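Local atomic coordinates of HpcH/HpaI aldolase/citrate lyase family protein (Burkholderia cenocepacia, PDB entry 4MF4), a protein that belongs to the HpcH/HpaI aldolase/citrate lyase family and folds as a TIM barrel, with no specific function assigned to it. Residues C52-H57 / V82-A87; L104-I109 / V159-Q164; Y48-I53 / L246-A251. All coordinates share one frame; numbering follows the deposited sequence.

Interaction 1 of 3, residues C52-H57 / V82-A87. With EDO (1,2-ethanediol), chain G.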
ATOM      1  N   CYS A  52      16.739  15.049  -2.752  1.00 13.24           N
ATOM      2  CA  CYS A  52      15.884  15.461  -1.601  1.00 13.37           C
ATOM      3  C   CYS A  52      14.504  14.798  -1.627  1.00 12.41           C
ATOM      4  O   CYS A  52      13.756  14.989  -2.580  1.00 12.61           O
ATOM      5  CB  CYS A  52      15.706  16.975  -1.534  1.00 13.72           C
ATOM      6  SG  CYS A  52      14.875  17.480  -0.018  1.00 15.71           S
ATOM      7  N   ILE A  53      14.212  14.014  -0.610  1.00 11.00           N
ATOM      8  CA  ILE A  53      12.872  13.438  -0.432  1.00 11.64           C
ATOM      9  C   ILE A  53      12.068  14.453   0.354  1.00 11.61           C
ATOM     10  O   ILE A  53      12.313  14.671   1.526  1.00 11.55           O
ATOM     11  CB  ILE A  53      12.927  12.087   0.290  1.00 12.02           C
ATOM     12  CG1 ILE A  53      13.752  11.079  -0.510  1.00 12.08           C
ATOM     13  CG2 ILE A  53      11.526  11.504   0.542  1.00 11.64           C
ATOM     14  CD1 ILE A  53      14.295   9.975   0.367  1.00 12.93           C
ATOM     15  N   ASP A  54      11.095  15.090  -0.292  1.00 11.89           N
ATOM     16  CA  ASP A  54      10.339  16.176   0.359  1.00 11.87           C
ATOM     17  C   ASP A  54       9.106  15.645   1.137  1.00 11.48           C
ATOM     18  O   ASP A  54       8.290  15.007   0.538  1.00 11.40           O
ATOM     19  CB  ASP A  54       9.868  17.125  -0.692  1.00 12.38           C
ATOM     20  CG  ASP A  54       9.210  18.364  -0.126  1.00 13.14           C
ATOM     21  OD1 ASP A  54       9.353  18.650   1.083  1.00 13.08           O
ATOM     22  OD2 ASP A  54       8.668  19.127  -0.951  1.00 14.61           O
ATOM     23  N   MET A  55       9.006  15.941   2.435  1.00 11.04           N
ATOM     24  CA  MET A  55       7.837  15.600   3.262  1.00 11.82           C
ATOM     25  C   MET A  55       6.935  16.812   3.451  1.00 12.26           C
ATOM     26  O   MET A  55       5.811  16.681   3.933  1.00 12.20           O
ATOM     27  CB  MET A  55       8.242  15.076   4.624  1.00 11.28           C
ATOM     28  CG  MET A  55       9.266  13.961   4.568  1.00 11.41           C
ATOM     29  SD  MET A  55       9.558  13.364   6.227  1.00 12.51           S
ATOM     30  CE  MET A  55       7.986  12.645   6.718  1.00 11.95           C
ATOM     31  N   GLU A  56       7.404  18.000   3.036  1.00 12.95           N
ATOM     32  CA  GLU A  56       6.629  19.212   3.317  1.00 13.77           C
ATOM     33  C   GLU A  56       5.633  19.451   2.213  1.00 13.18           C
ATOM     34  O   GLU A  56       4.448  19.629   2.491  1.00 12.93           O
ATOM     35  CB  GLU A  56       7.498  20.436   3.455  1.00 14.42           C
ATOM     36  CG  GLU A  56       6.715  21.637   3.928  1.00 14.76           C
ATOM     37  CD  GLU A  56       7.478  22.959   3.791  1.00 15.49           C
ATOM     38  OE1 GLU A  56       8.518  23.029   3.149  1.00 15.11           O
ATOM     39  OE2 GLU A  56       6.997  23.967   4.339  1.00 17.70           O
ATOM     40  N   HIS A  57       6.125  19.484   0.965  1.00 13.57           N
ATOM     41  CA  HIS A  57       5.274  19.746  -0.204  1.00 13.86           C
ATOM     42  C   HIS A  57       5.137  18.571  -1.179  1.00 14.44           C
ATOM     43  O   HIS A  57       4.928  18.775  -2.390  1.00 14.24           O
ATOM     44  CB  HIS A  57       5.784  21.005  -0.943  1.00 13.81           C
ATOM     45  CG  HIS A  57       5.493  22.297  -0.221  1.00 13.89           C
ATOM     46  ND1 HIS A  57       4.217  22.811  -0.109  1.00 14.02           N
ATOM     47  CD2 HIS A  57       6.311  23.178   0.418  1.00 14.19           C
ATOM     48  CE1 HIS A  57       4.254  23.934   0.589  1.00 14.07           C
ATOM     49  NE2 HIS A  57       5.517  24.192   0.898  1.00 13.84           N
ATOM     50  N   VAL A  82      18.790  13.608   1.195  1.00 13.64           N
ATOM     51  CA  VAL A  82      18.416  14.661   2.128  1.00 12.98           C
ATOM     52  C   VAL A  82      16.901  14.513   2.325  1.00 12.72           C
ATOM     53  O   VAL A  82      16.162  14.233   1.341  1.00 11.67           O
ATOM     54  CB  VAL A  82      18.741  16.031   1.485  1.00 12.91           C
ATOM     55  CG1 VAL A  82      18.233  17.178   2.340  1.00 12.97           C
ATOM     56  CG2 VAL A  82      20.255  16.172   1.234  1.00 12.79           C
ATOM     57  N   VAL A  83      16.429  14.674   3.561  1.00 12.79           N
ATOM     58  CA  VAL A  83      14.979  14.678   3.821  1.00 12.58           C
ATOM     59  C   VAL A  83      14.523  16.046   4.276  1.00 12.47           C
ATOM     60  O   VAL A  83      15.077  16.597   5.246  1.00 10.96           O
ATOM     61  CB  VAL A  83      14.564  13.573   4.853  1.00 13.19           C
ATOM     62  CG1 VAL A  83      13.104  13.720   5.265  1.00 13.41           C
ATOM     63  CG2 VAL A  83      14.777  12.192   4.274  1.00 13.12           C
ATOM     64  N   ARG A  84      13.552  16.651   3.581  1.00 12.77           N
ATOM     65  CA  ARG A  84      12.924  17.869   4.152  1.00 14.12           C
ATOM     66  C   ARG A  84      11.700  17.489   4.981  1.00 14.94           C
ATOM     67  O   ARG A  84      10.701  17.025   4.403  1.00 15.04           O
ATOM     68  CB  ARG A  84      12.511  18.892   3.105  1.00 14.86           C
ATOM     69  CG  ARG A  84      11.723  20.052   3.752  1.00 14.34           C
ATOM     70  CD  ARG A  84      11.698  21.292   2.901  1.00 15.26           C
ATOM     71  NE  ARG A  84      10.783  21.144   1.779  1.00 15.70           N
ATOM     72  CZ  ARG A  84      10.463  22.106   0.914  1.00 16.86           C
ATOM     73  NH1 ARG A  84      11.017  23.330   0.969  1.00 16.82           N
ATOM     74  NH2 ARG A  84       9.606  21.834  -0.052  1.00 16.71           N
ATOM     75  N   VAL A  85      11.771  17.695   6.313  1.00 14.54           N
ATOM     76  CA  VAL A  85      10.672  17.318   7.190  1.00 14.61           C
ATOM     77  C   VAL A  85       9.531  18.326   7.049  1.00 15.01           C
ATOM     78  O   VAL A  85       9.742  19.440   6.551  1.00 15.52           O
ATOM     79  CB  VAL A  85      11.088  17.132   8.672  1.00 14.61           C
ATOM     80  CG1 VAL A  85      12.129  16.034   8.789  1.00 15.08           C
ATOM     81  CG2 VAL A  85      11.564  18.434   9.310  1.00 14.89           C
ATOM     82  N   PRO A  86       8.303  17.918   7.424  1.00 14.25           N
ATOM     83  CA  PRO A  86       7.156  18.804   7.272  1.00 14.98           C
ATOM     84  C   PRO A  86       7.186  20.015   8.207  1.00 16.01           C
ATOM     85  O   PRO A  86       6.709  21.074   7.826  1.00 15.08           O
ATOM     86  CB  PRO A  86       5.946  17.906   7.626  1.00 14.67           C
ATOM     87  CG  PRO A  86       6.465  16.511   7.583  1.00 14.70           C
ATOM     88  CD  PRO A  86       7.909  16.638   8.019  1.00 14.46           C
ATOM     89  N   ALA A  87       7.739  19.833   9.414  1.00 16.68           N
ATOM     90  CA  ALA A  87       7.680  20.835  10.493  1.00 17.92           C
ATOM     91  C   ALA A  87       8.695  20.425  11.570  1.00 19.09           C
ATOM     92  O   ALA A  87       9.212  19.324  11.562  1.00 16.86           O
ATOM     93  CB  ALA A  87       6.288  20.887  11.107  1.00 18.41           C
TER
HETATM   94  C1  EDO G 301      11.781  23.927  -2.611  1.00 36.36           C
HETATM   95  O1  EDO G 301      12.062  25.282  -2.208  1.00 39.03           O
HETATM   96  C2  EDO G 301      10.390  23.751  -3.207  1.00 37.15           C
HETATM   97  O2  EDO G 301       9.414  23.742  -2.148  1.00 38.99           O
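A buried arginine held from several sides dominates this pairing of parallel strands 50-54 and 80-84. The backbone ladder runs from Ile53 N to Val82 O (2.8 Å), through Arg84 N to Ile53 O, and on to Met55 N with Arg84 O. From within this ladder the Arg84 side chain leaves with CG anti to the backbone N and bends at chi3 (75°), lying alongside Asp54. Arg84 NE donates to Asp54 OD1 at 3.0 Å, and Arg84 NH2 to Asp54 OD2 at the same distance, a side-on salt bridge although the two planes are 54° apart. Glu56 OE1 sits over the guanidinium centre, 3.1 Å from Arg84 CZ, where no N-H points at it, so the attraction is between charges only; the flanking carboxylates should keep Arg84 charged. An Asx turn, Glu56 N to Asp54 OD1 (2.8 Å), fixes the acid. Met55 packs closely too, SD against Val83 CG1 and CB 3.7 Å from Pro86 CG. Looser are the slight Ile53-Val83 side-chain contact and the guanidinium edge, where NH2 donates to O2 of an ethanediol, probably from the crystallisation liquor. Glu56 OE2 forms a salt bridge with Lys94, and His57 ND1 a hydrogen bond with Asp98, both of the second subunit. Within the beta-alpha-beta unit, helix 62-73 covers Ile53, Met55 and Val83, while strands 27-32 and 103-106 flank the pair, bringing Trp31 and Met105 against Arg84.

Interaction 2 of 3, residues L104-I109 / V159-Q164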
ATOM      1  N   LEU A 104      19.061  16.461   7.196  1.00 13.13           N
ATOM      2  CA  LEU A 104      17.693  16.933   7.317  1.00 13.10           C
ATOM      3  C   LEU A 104      17.604  18.397   6.959  1.00 13.28           C
ATOM      4  O   LEU A 104      18.507  19.197   7.332  1.00 13.50           O
ATOM      5  CB  LEU A 104      17.237  16.778   8.747  1.00 13.44           C
ATOM      6  CG  LEU A 104      17.000  15.391   9.281  1.00 13.83           C
ATOM      7  CD1 LEU A 104      16.280  15.500  10.626  1.00 14.06           C
ATOM      8  CD2 LEU A 104      16.240  14.550   8.285  1.00 13.76           C
ATOM      9  N   MET A 105      16.551  18.753   6.226  1.00 12.98           N
ATOM     10  CA  MET A 105      16.246  20.136   5.942  1.00 13.52           C
ATOM     11  C   MET A 105      15.003  20.545   6.748  1.00 13.11           C
ATOM     12  O   MET A 105      13.970  19.872   6.700  1.00 12.28           O
ATOM     13  CB  MET A 105      15.989  20.369   4.450  1.00 14.75           C
ATOM     14  CG  MET A 105      15.804  21.855   4.132  1.00 16.23           C
ATOM     15  SD  MET A 105      15.508  22.203   2.400  1.00 18.71           S
ATOM     16  CE  MET A 105      16.827  21.312   1.608  1.00 18.63           C
ATOM     17  N   PHE A 106      15.106  21.659   7.477  1.00 13.28           N
ATOM     18  CA  PHE A 106      13.979  22.219   8.249  1.00 13.09           C
ATOM     19  C   PHE A 106      13.405  23.469   7.552  1.00 14.79           C
ATOM     20  O   PHE A 106      14.143  24.444   7.254  1.00 14.68           O
ATOM     21  CB  PHE A 106      14.472  22.593   9.647  1.00 13.66           C
ATOM     22  CG  PHE A 106      14.815  21.430  10.485  1.00 12.62           C
ATOM     23  CD1 PHE A 106      16.047  20.807  10.363  1.00 12.69           C
ATOM     24  CD2 PHE A 106      13.879  20.915  11.373  1.00 12.66           C
ATOM     25  CE1 PHE A 106      16.372  19.723  11.165  1.00 11.96           C
ATOM     26  CE2 PHE A 106      14.186  19.832  12.155  1.00 12.70           C
ATOM     27  CZ  PHE A 106      15.447  19.227  12.045  1.00 12.13           C
ATOM     28  N   PRO A 107      12.103  23.455   7.272  1.00 15.43           N
ATOM     29  CA  PRO A 107      11.451  24.580   6.637  1.00 16.91           C
ATOM     30  C   PRO A 107      11.271  25.719   7.619  1.00 18.14           C
ATOM     31  O   PRO A 107      11.364  25.525   8.817  1.00 15.50           O
ATOM     32  CB  PRO A 107      10.080  24.032   6.236  1.00 17.60           C
ATOM     33  CG  PRO A 107       9.829  22.858   7.064  1.00 17.46           C
ATOM     34  CD  PRO A 107      11.174  22.343   7.562  1.00 16.68           C
ATOM     35  N   CYS A 108      10.954  26.894   7.119  1.00 19.61           N
ATOM     36  CA  CYS A 108      10.467  27.935   8.025  1.00 22.34           C
ATOM     37  C   CYS A 108      11.352  28.189   9.257  1.00 20.71           C
ATOM     38  O   CYS A 108      10.836  28.193  10.377  1.00 17.91           O
ATOM     39  CB  CYS A 108       9.087  27.527   8.608  1.00 26.80           C
ATOM     40  SG  CYS A 108       7.762  27.014   7.490  1.00 35.11           S
ATOM     41  N   ILE A 109      12.649  28.407   9.091  1.00 18.82           N
ATOM     42  CA  ILE A 109      13.489  28.707  10.265  1.00 19.59           C
ATOM     43  C   ILE A 109      13.657  30.233  10.280  1.00 20.45           C
ATOM     44  O   ILE A 109      14.231  30.788   9.343  1.00 20.92           O
ATOM     45  CB  ILE A 109      14.869  28.019  10.185  1.00 19.02           C
ATOM     46  CG1 ILE A 109      14.742  26.490  10.279  1.00 18.35           C
ATOM     47  CG2 ILE A 109      15.816  28.558  11.245  1.00 18.50           C
ATOM     48  CD1 ILE A 109      14.292  25.945  11.612  1.00 18.22           C
ATOM     49  N   VAL A 159      25.224  13.495  11.547  1.00 18.14           N
ATOM     50  CA  VAL A 159      23.955  14.165  11.216  1.00 18.14           C
ATOM     51  C   VAL A 159      24.202  15.608  10.802  1.00 17.70           C
ATOM     52  O   VAL A 159      24.863  16.372  11.520  1.00 16.85           O
ATOM     53  CB  VAL A 159      22.969  14.146  12.393  1.00 19.37           C
ATOM     54  CG1 VAL A 159      21.695  14.883  12.023  1.00 20.42           C
ATOM     55  CG2 VAL A 159      22.618  12.727  12.765  1.00 19.63           C
ATOM     56  N   ALA A 160      23.706  15.976   9.626  1.00 16.71           N
ATOM     57  CA  ALA A 160      23.785  17.340   9.134  1.00 16.31           C
ATOM     58  C   ALA A 160      22.441  18.053   9.125  1.00 15.35           C
ATOM     59  O   ALA A 160      21.416  17.449   8.853  1.00 13.66           O
ATOM     60  CB  ALA A 160      24.388  17.349   7.748  1.00 18.10           C
ATOM     61  N   VAL A 161      22.465  19.343   9.458  1.00 14.71           N
ATOM     62  CA  VAL A 161      21.260  20.147   9.555  1.00 13.97           C
ATOM     63  C   VAL A 161      21.337  21.301   8.545  1.00 13.87           C
ATOM     64  O   VAL A 161      22.283  22.088   8.528  1.00 14.39           O
ATOM     65  CB  VAL A 161      21.046  20.684  10.974  1.00 14.20           C
ATOM     66  CG1 VAL A 161      19.885  21.680  11.042  1.00 14.05           C
ATOM     67  CG2 VAL A 161      20.868  19.550  11.976  1.00 14.56           C
ATOM     68  N   ILE A 162      20.311  21.374   7.716  1.00 13.84           N
ATOM     69  CA  ILE A 162      20.087  22.451   6.750  1.00 13.98           C
ATOM     70  C   ILE A 162      18.831  23.225   7.191  1.00 14.41           C
ATOM     71  O   ILE A 162      17.737  22.629   7.393  1.00 13.76           O
ATOM     72  CB  ILE A 162      19.828  21.912   5.330  1.00 13.69           C
ATOM     73  CG1 ILE A 162      20.941  20.966   4.891  1.00 14.62           C
ATOM     74  CG2 ILE A 162      19.703  23.076   4.346  1.00 13.83           C
ATOM     75  CD1 ILE A 162      20.707  20.248   3.576  1.00 15.15           C
ATOM     76  N   VAL A 163      18.986  24.542   7.358  1.00 14.21           N
ATOM     77  CA  VAL A 163      17.867  25.411   7.765  1.00 14.14           C
ATOM     78  C   VAL A 163      17.401  26.255   6.572  1.00 15.15           C
ATOM     79  O   VAL A 163      18.204  26.915   5.909  1.00 13.29           O
ATOM     80  CB  VAL A 163      18.216  26.291   8.968  1.00 15.20           C
ATOM     81  CG1 VAL A 163      18.478  25.396  10.170  1.00 15.67           C
ATOM     82  CG2 VAL A 163      19.418  27.197   8.741  1.00 15.30           C
ATOM     83  N   GLN A 164      16.112  26.213   6.300  1.00 14.36           N
ATOM     84  CA  GLN A 164      15.591  26.969   5.212  1.00 17.51           C
ATOM     85  C   GLN A 164      15.234  28.364   5.728  1.00 17.55           C
ATOM     86  O   GLN A 164      14.489  28.499   6.694  1.00 17.21           O
ATOM     87  CB  GLN A 164      14.402  26.228   4.595  1.00 19.63           C
ATOM     88  CG  GLN A 164      13.952  26.824   3.297  1.00 24.19           C
ATOM     89  CD  GLN A 164      13.020  25.890   2.470  1.00 26.52           C
ATOM     90  OE1 GLN A 164      12.715  24.758   2.854  1.00 28.02           O
ATOM     91  NE2 GLN A 164      12.542  26.408   1.363  1.00 30.97           N
TER
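Strands 103-106 and 160-165 run parallel, with the axes of their segments 4.7 Å apart and inclined by 25°. Four hydrogen bonds zigzag between them: Leu104 N to Ala160 O, Ile162 N to Leu104 O, Phe106 N to Ile162 O and Gln164 N to Phe106 O, the last three lying nearly along the C=O axis. The next rung slips by a residue. Cys108, whose backbone has left-handed helical torsions, turns its N to Glu166, and Ile109 N donates to Gln164 O instead (3.0 Å). As the fourth and fifth staves of the TIM barrel, the strands send Met105 and Ile162 into the interior beside Phe187, and Leu104, Phe106, Val161 and Val163 to the outer side, where helix 90-98 packs on Leu104 and Phe106. Inside, Met105 lies obliquely across Ile162, with CG 4.1 Å from Ile162 CG2. With CG anti to the backbone N and chi2 extended, Met105 SD lies 3.8 Å from Gln164 OE1; the bend at chi3 then turns only CE. Outside, Val161 CG1 approaches Phe106 CD1 at 4.0 Å, obliquely to the ring. Ile109 crosses Val163 at about a right angle, its CG1 3.7 Å from Val163 CB. Gln164 CB lies 3.9 Å from Pro107 CA; from there the extended chain, CG anti to the backbone N, carries OE1 to Arg84 NH1, which donates a hydrogen bond to it.

Interaction 3 of 3, residues Y48-I53 / L246-A251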
ATOM      1  N   TYR A  48      23.837  13.041  -9.528  1.00 13.82           N
ATOM      2  CA  TYR A  48      23.719  14.195  -8.606  1.00 15.17           C
ATOM      3  C   TYR A  48      24.475  13.903  -7.303  1.00 15.24           C
ATOM      4  O   TYR A  48      24.597  12.736  -6.867  1.00 15.14           O
ATOM      5  CB  TYR A  48      22.252  14.512  -8.315  1.00 14.77           C
ATOM      6  CG  TYR A  48      21.612  15.244  -9.456  1.00 14.85           C
ATOM      7  CD1 TYR A  48      21.168  14.578 -10.570  1.00 15.39           C
ATOM      8  CD2 TYR A  48      21.440  16.620  -9.406  1.00 15.40           C
ATOM      9  CE1 TYR A  48      20.639  15.283 -11.667  1.00 16.80           C
ATOM     10  CE2 TYR A  48      20.886  17.320 -10.462  1.00 15.95           C
ATOM     11  CZ  TYR A  48      20.492  16.650 -11.585  1.00 16.91           C
ATOM     12  OH  TYR A  48      19.900  17.349 -12.592  1.00 19.80           O
ATOM     13  N   ASP A  49      24.978  14.954  -6.672  1.00 15.95           N
ATOM     14  CA  ASP A  49      25.618  14.811  -5.331  1.00 15.17           C
ATOM     15  C   ASP A  49      24.590  14.491  -4.233  1.00 15.25           C
ATOM     16  O   ASP A  49      24.900  13.764  -3.269  1.00 15.30           O
ATOM     17  CB  ASP A  49      26.408  16.059  -5.022  1.00 15.22           C
ATOM     18  CG  ASP A  49      27.419  16.369  -6.113  1.00 16.25           C
ATOM     19  OD1 ASP A  49      28.230  15.451  -6.384  1.00 16.21           O
ATOM     20  OD2 ASP A  49      27.359  17.469  -6.753  1.00 16.61           O
ATOM     21  N   TRP A  50      23.382  15.047  -4.345  1.00 14.93           N
ATOM     22  CA  TRP A  50      22.335  14.763  -3.348  1.00 14.44           C
ATOM     23  C   TRP A  50      20.967  14.702  -3.982  1.00 13.51           C
ATOM     24  O   TRP A  50      20.770  15.249  -5.061  1.00 12.42           O
ATOM     25  CB  TRP A  50      22.381  15.787  -2.190  1.00 14.94           C
ATOM     26  CG  TRP A  50      22.271  17.203  -2.616  1.00 15.67           C
ATOM     27  CD1 TRP A  50      23.250  17.979  -3.186  1.00 16.02           C
ATOM     28  CD2 TRP A  50      21.114  18.027  -2.520  1.00 16.50           C
ATOM     29  NE1 TRP A  50      22.760  19.238  -3.459  1.00 15.94           N
ATOM     30  CE2 TRP A  50      21.449  19.290  -3.063  1.00 16.41           C
ATOM     31  CE3 TRP A  50      19.816  17.820  -2.049  1.00 17.34           C
ATOM     32  CZ2 TRP A  50      20.545  20.340  -3.126  1.00 16.80           C
ATOM     33  CZ3 TRP A  50      18.927  18.887  -2.085  1.00 18.20           C
ATOM     34  CH2 TRP A  50      19.306  20.130  -2.651  1.00 17.72           C
ATOM     35  N   LEU A  51      20.037  14.009  -3.328  1.00 12.35           N
ATOM     36  CA  LEU A  51      18.656  13.925  -3.767  1.00 12.80           C
ATOM     37  C   LEU A  51      17.744  14.202  -2.581  1.00 12.99           C
ATOM     38  O   LEU A  51      17.975  13.677  -1.503  1.00 13.02           O
ATOM     39  CB  LEU A  51      18.332  12.527  -4.302  1.00 13.61           C
ATOM     40  CG  LEU A  51      19.128  12.010  -5.499  1.00 14.39           C
ATOM     41  CD1 LEU A  51      18.829  10.536  -5.778  1.00 14.82           C
ATOM     42  CD2 LEU A  51      18.772  12.797  -6.733  1.00 14.46           C
ATOM     43  N   CYS A  52      16.739  15.049  -2.752  1.00 13.24           N
ATOM     44  CA  CYS A  52      15.884  15.461  -1.601  1.00 13.37           C
ATOM     45  C   CYS A  52      14.504  14.798  -1.627  1.00 12.41           C
ATOM     46  O   CYS A  52      13.756  14.989  -2.580  1.00 12.61           O
ATOM     47  CB  CYS A  52      15.706  16.975  -1.534  1.00 13.72           C
ATOM     48  SG  CYS A  52      14.875  17.480  -0.018  1.00 15.71           S
ATOM     49  N   ILE A  53      14.212  14.014  -0.610  1.00 11.00           N
ATOM     50  CA  ILE A  53      12.872  13.438  -0.432  1.00 11.64           C
ATOM     51  C   ILE A  53      12.068  14.453   0.354  1.00 11.61           C
ATOM     52  O   ILE A  53      12.313  14.671   1.526  1.00 11.55           O
ATOM     53  CB  ILE A  53      12.927  12.087   0.290  1.00 12.02           C
ATOM     54  CG1 ILE A  53      13.752  11.079  -0.510  1.00 12.08           C
ATOM     55  CG2 ILE A  53      11.526  11.504   0.542  1.00 11.64           C
ATOM     56  CD1 ILE A  53      14.295   9.975   0.367  1.00 12.93           C
ATOM     57  N   LEU A 246      25.147  24.512  -2.345  1.00 17.25           N
ATOM     58  CA  LEU A 246      24.163  23.418  -2.412  1.00 15.19           C
ATOM     59  C   LEU A 246      23.008  23.820  -3.308  1.00 15.83           C
ATOM     60  O   LEU A 246      22.000  24.437  -2.864  1.00 14.86           O
ATOM     61  CB  LEU A 246      23.675  23.067  -1.018  1.00 15.43           C
ATOM     62  CG  LEU A 246      22.858  21.788  -0.926  1.00 16.06           C
ATOM     63  CD1 LEU A 246      23.765  20.583  -0.698  1.00 17.36           C
ATOM     64  CD2 LEU A 246      21.840  21.863   0.169  1.00 16.85           C
ATOM     65  N   ILE A 247      23.142  23.488  -4.588  1.00 15.89           N
ATOM     66  CA  ILE A 247      22.255  24.010  -5.607  1.00 15.65           C
ATOM     67  C   ILE A 247      21.326  22.903  -6.099  1.00 15.05           C
ATOM     68  O   ILE A 247      21.811  21.869  -6.560  1.00 14.11           O
ATOM     69  CB  ILE A 247      23.049  24.569  -6.787  1.00 16.19           C
ATOM     70  CG1 ILE A 247      23.904  25.749  -6.322  1.00 16.59           C
ATOM     71  CG2 ILE A 247      22.089  25.026  -7.876  1.00 16.69           C
ATOM     72  CD1 ILE A 247      24.823  26.323  -7.377  1.00 17.04           C
ATOM     73  N   THR A 248      20.018  23.131  -5.973  1.00 15.03           N
ATOM     74  CA  THR A 248      18.996  22.205  -6.430  1.00 15.45           C
ATOM     75  C   THR A 248      18.677  22.558  -7.876  1.00 15.73           C
ATOM     76  O   THR A 248      18.253  23.665  -8.139  1.00 15.03           O
ATOM     77  CB  THR A 248      17.657  22.343  -5.655  1.00 16.31           C
ATOM     78  OG1 THR A 248      17.856  22.456  -4.249  1.00 17.95           O
ATOM     79  CG2 THR A 248      16.771  21.166  -5.893  1.00 17.22           C
ATOM     80  N   VAL A 249      18.862  21.602  -8.795  1.00 15.19           N
ATOM     81  CA  VAL A 249      18.561  21.773 -10.219  1.00 14.54           C
ATOM     82  C   VAL A 249      17.118  21.329 -10.479  1.00 14.29           C
ATOM     83  O   VAL A 249      16.858  20.282 -11.104  1.00 14.00           O
ATOM     84  CB  VAL A 249      19.578  21.022 -11.135  1.00 14.67           C
ATOM     85  CG1 VAL A 249      19.416  21.435 -12.582  1.00 15.77           C
ATOM     86  CG2 VAL A 249      21.021  21.268 -10.741  1.00 14.50           C
ATOM     87  N   SER A 250      16.185  22.118  -9.951  1.00 14.00           N
ATOM     88  CA  SER A 250      14.751  21.866 -10.045  1.00 14.26           C
ATOM     89  C   SER A 250      14.331  20.503  -9.457  1.00 13.77           C
ATOM     90  O   SER A 250      14.937  20.024  -8.515  1.00 13.30           O
ATOM     91  CB  SER A 250      14.281  22.075 -11.491  1.00 14.83           C
ATOM     92  OG  SER A 250      12.865  22.150 -11.617  1.00 16.10           O
ATOM     93  N   ALA A 251      13.296  19.886 -10.017  1.00 13.55           N
ATOM     94  CA  ALA A 251      12.583  18.734  -9.397  1.00 13.07           C
ATOM     95  C   ALA A 251      12.272  17.711 -10.471  1.00 13.44           C
ATOM     96  O   ALA A 251      12.129  18.062 -11.690  1.00 12.14           O
ATOM     97  CB  ALA A 251      11.280  19.222  -8.751  1.00 13.26           C
TER
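Leu246 lies over one face of the Trp50 indole, its CD1 3.6 Å from the centroid of the five-membered ring and 26° off the normal, a CH-pi contact. The isobutyl group crosses the ring obliquely, so that Leu246 CG also comes within 3.5 Å of Trp50 CZ2. At the indole's far edge, near the ring plane, Thr248 OG1 is 3.2 Å from Trp50 CH2. Tyr48 makes a separate, lighter contact: its CE2 edge meets Val249 CG2 at 4.0 Å, the two side chains crossing at about a right angle. Strands 50-54 and 246-251, the second and eighth of the TIM barrel, are not paired with each other; strand 27-32 lies between them, and the axes of their segments are 9.0 Å apart and inclined by 64°. Side chains therefore bridge the gap. Trp50 does so with CG in the crowded position between backbone N and carbonyl carbon (chi1 56°), and NE1 is anchored on Leu27 O of the intervening strand. Thr248 OG1 is hydrogen-bonded to Ile228 O, which satisfies the hydroxyl while it lies at the indole edge, and Val249 centres an inverse gamma turn. Farther out, Phe187 backs Leu246 and Thr248, while Tyr48 OH bonds to Thr260 O of the third subunit.

How the interactions relate
All three contacts are buried in one barrel sheet, yet their chemistry follows their place in it. Interactions 1 and 2 join neighbouring strands through backbone ladders, and Val83 O to Met105 N continues the sheet from one to the other. They also meet through Arg84 and Gln164, at the C-terminal ends of the strands, where polar groups gather and interaction 1 reaches the second subunit. Interaction 3 uses the same strand 50-54 as interaction 1, through its earlier residues, but skips over a strand, so it depends on apolar and aromatic packing centred on Trp50, at the start of strand 50-54; its outer part faces the third subunit. Ile162 CD1 against Leu246 CD2 joins interactions 2 and 3 across the barrel interior.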